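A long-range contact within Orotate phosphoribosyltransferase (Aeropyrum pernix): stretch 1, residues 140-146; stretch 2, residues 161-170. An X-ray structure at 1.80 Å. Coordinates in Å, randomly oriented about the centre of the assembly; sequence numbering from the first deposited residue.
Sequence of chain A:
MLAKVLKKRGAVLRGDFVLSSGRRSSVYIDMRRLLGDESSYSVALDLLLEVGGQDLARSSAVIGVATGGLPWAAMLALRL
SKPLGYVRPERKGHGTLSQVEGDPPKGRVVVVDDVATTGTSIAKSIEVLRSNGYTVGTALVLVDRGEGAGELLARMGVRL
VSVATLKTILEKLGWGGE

Stretch 1, residues 140-146: LVLVDRG
Stretch 2, residues 161-170: VSVATLKTIL

Parallel strand segments pair residues 140-141 with 161-162 and 143-144 with 164-165; a helix follows from Leu166. Leu140 pairs with Val161, Val141 with Ser162, Val143 with Ala164 and Asp144 with Thr165, at CA-CA spacings of 4.7 to 5.0 Å. Both chains turn a corner together, at Leu142 (phi/psi -79/-48) and Val163 (-70/-41). Elsewhere the paired residues are extended.

Five backbone hydrogen bonds join the two stretches. Val141 N donates to Val161 O (3.0 Å), and Val141 O accepts from Val163 N (3.1 Å). At the corner the ladder continues through Leu142 O, which accepts from Ala164 N (2.9 Å). Asp144 N then donates to Ala164 O (2.9 Å), and Asp144 O accepts from Leu166 N (3.0 Å). That last bond ties the first turn of the helix, which starts at Leu166, to the strand. Val161 O, Val141 O, Ala164 O and Asp144 O each also receive a CA-H contact, from Leu140, Ser162, Val143 and Thr165.

Thr165 (chi1 p) caps the helix: its OG1 accepts from Thr168 N (3.2 Å) and from Thr168 OG1 (3.0 Å). Ile169 N donates to Thr165 O (3.1 Å).

Asp144 (chi1 t) uses both carboxylate oxygens. Asp144 OD1 accepts from Gly146 N (2.9 Å), closing a local turn in which Gly146 has positive phi (68/41). Asp144 OD2 accepts from a water (2.8 Å) that also bonds Ser162 OG (chi1 p, 2.9 Å), linking the strands on the face shared by Asp144 and Ser162. A second water accepts from Lys167 N (2.9 Å) and donates weakly to Arg145 O (2.9 Å).

Side-chain packing completes the join. Val143 (t) places CG2 3.6 Å from Ile169 CD1 (Ile169 m, t). Leu142 (m, t) brings CD2 4.0 Å from Val163 CG2. Leu166 (t, p) lays CD2 over one face of the Arg145 guanidinium, 3.6 Å from Arg145 NH2. Arg145 is m, t, p with chi4 87°; its NE and NH2 hydrogen-bond elsewhere in the structure.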

# COMPACT_ATOMS: atom_id res chain seq x y z
N LEU A 140 -15.40 -2.65 1.74
CA LEU A 140 -15.16 -2.38 3.14
C LEU A 140 -14.29 -1.14 3.33
O LEU A 140 -13.25 -1.01 2.69
CB LEU A 140 -14.48 -3.61 3.76
CG LEU A 140 -13.86 -3.51 5.15
CD1 LEU A 140 -14.95 -3.29 6.17
CD2 LEU A 140 -13.08 -4.80 5.44
N VAL A 141 -14.74 -0.22 4.18
CA VAL A 141 -13.99 1.00 4.45
C VAL A 141 -13.98 1.29 5.95
O VAL A 141 -14.78 0.74 6.70
CB VAL A 141 -14.58 2.23 3.72
CG1 VAL A 141 -14.63 1.98 2.22
CG2 VAL A 141 -15.97 2.56 4.26
N LEU A 142 -13.06 2.15 6.37
CA LEU A 142 -12.96 2.53 7.77
C LEU A 142 -14.03 3.57 8.08
O LEU A 142 -14.76 3.45 9.06
CB LEU A 142 -11.58 3.13 8.06
CG LEU A 142 -10.44 2.13 8.25
CD1 LEU A 142 -9.11 2.89 8.24
CD2 LEU A 142 -10.63 1.37 9.56
N VAL A 143 -14.11 4.58 7.22
CA VAL A 143 -15.08 5.65 7.40
C VAL A 143 -15.90 5.95 6.15
O VAL A 143 -15.37 6.13 5.06
CB VAL A 143 -14.38 6.96 7.84
CG1 VAL A 143 -15.39 8.10 7.89
CG2 VAL A 143 -13.74 6.78 9.20
N ASP A 144 -17.22 5.99 6.32
CA ASP A 144 -18.11 6.31 5.21
C ASP A 144 -18.59 7.73 5.48
O ASP A 144 -19.16 8.01 6.54
CB ASP A 144 -19.29 5.34 5.17
CG ASP A 144 -20.32 5.70 4.10
OD1 ASP A 144 -20.00 6.51 3.21
OD2 ASP A 144 -21.44 5.16 4.16
N ARG A 145 -18.35 8.64 4.54
CA ARG A 145 -18.77 10.02 4.72
C ARG A 145 -20.29 10.12 4.73
O ARG A 145 -20.85 11.12 5.19
CB ARG A 145 -18.19 10.91 3.63
CG ARG A 145 -16.68 11.10 3.70
CD ARG A 145 -16.25 12.20 2.74
NE ARG A 145 -16.94 13.45 3.08
CZ ARG A 145 -16.50 14.33 3.97
NH1 ARG A 145 -15.36 14.11 4.62
NH2 ARG A 145 -17.21 15.41 4.24
N GLY A 146 -20.95 9.09 4.23
CA GLY A 146 -22.41 9.09 4.17
C GLY A 146 -22.90 10.12 3.19
O GLY A 146 -23.89 10.83 3.44
N VAL A 161 -19.84 -1.55 3.43
CA VAL A 161 -19.84 -1.73 4.88
C VAL A 161 -18.73 -0.84 5.43
O VAL A 161 -17.65 -0.75 4.85
CB VAL A 161 -19.56 -3.20 5.27
CG1 VAL A 161 -19.54 -3.33 6.78
CG2 VAL A 161 -20.63 -4.11 4.67
N SER A 162 -18.99 -0.16 6.54
CA SER A 162 -18.00 0.72 7.13
C SER A 162 -17.85 0.52 8.63
O SER A 162 -18.80 0.11 9.30
CB SER A 162 -18.37 2.18 6.86
OG SER A 162 -19.61 2.50 7.47
N VAL A 163 -16.67 0.80 9.15
CA VAL A 163 -16.43 0.67 10.58
C VAL A 163 -17.22 1.79 11.26
O VAL A 163 -17.85 1.58 12.30
CB VAL A 163 -14.93 0.81 10.92
CG1 VAL A 163 -14.74 0.87 12.43
CG2 VAL A 163 -14.17 -0.39 10.36
N ALA A 164 -17.19 2.97 10.66
CA ALA A 164 -17.93 4.10 11.22
C ALA A 164 -18.31 5.12 10.15
O ALA A 164 -17.76 5.13 9.05
CB ALA A 164 -17.10 4.78 12.31
N THR A 165 -19.27 5.97 10.48
CA THR A 165 -19.69 7.01 9.56
C THR A 165 -19.14 8.31 10.11
O THR A 165 -18.88 8.43 11.31
CB THR A 165 -21.22 7.14 9.48
OG1 THR A 165 -21.75 7.54 10.75
CG2 THR A 165 -21.85 5.81 9.05
N LEU A 166 -18.94 9.28 9.23
CA LEU A 166 -18.42 10.58 9.62
C LEU A 166 -19.36 11.23 10.62
O LEU A 166 -18.92 11.81 11.62
CB LEU A 166 -18.28 11.47 8.38
CG LEU A 166 -17.88 12.92 8.62
CD1 LEU A 166 -16.53 12.98 9.33
CD2 LEU A 166 -17.82 13.66 7.29
N LYS A 167 -20.66 11.12 10.37
CA LYS A 167 -21.65 11.71 11.27
C LYS A 167 -21.48 11.18 12.69
O LYS A 167 -21.49 11.95 13.65
CB LYS A 167 -23.07 11.42 10.77
CG LYS A 167 -24.16 12.05 11.64
CD LYS A 167 -25.56 11.79 11.07
CE LYS A 167 -25.89 10.30 11.05
NZ LYS A 167 -25.76 9.67 12.40
N THR A 168 -21.33 9.87 12.83
CA THR A 168 -21.17 9.27 14.15
C THR A 168 -19.87 9.72 14.82
O THR A 168 -19.85 9.99 16.02
CB THR A 168 -21.19 7.73 14.06
OG1 THR A 168 -22.49 7.30 13.63
CG2 THR A 168 -20.89 7.10 15.42
N ILE A 169 -18.80 9.82 14.05
CA ILE A 169 -17.52 10.25 14.61
C ILE A 169 -17.58 11.70 15.10
O ILE A 169 -17.08 12.00 16.18
CB ILE A 169 -16.38 10.13 13.57
CG1 ILE A 169 -16.10 8.65 13.28
CG2 ILE A 169 -15.11 10.80 14.10
CD1 ILE A 169 -15.27 8.39 12.02
N LEU A 170 -18.20 12.58 14.32
CA LEU A 170 -18.28 13.98 14.72
C LEU A 170 -19.15 14.15 15.95
O LEU A 170 -18.86 14.98 16.82
CB LEU A 170 -18.80 14.84 13.56
CG LEU A 170 -17.88 14.92 12.34
CD1 LEU A 170 -18.46 15.90 11.32
CD2 LEU A 170 -16.48 15.35 12.75
O HOH W 1 -21.28 2.54 5.15
O HOH W 2 -21.77 10.28 7.82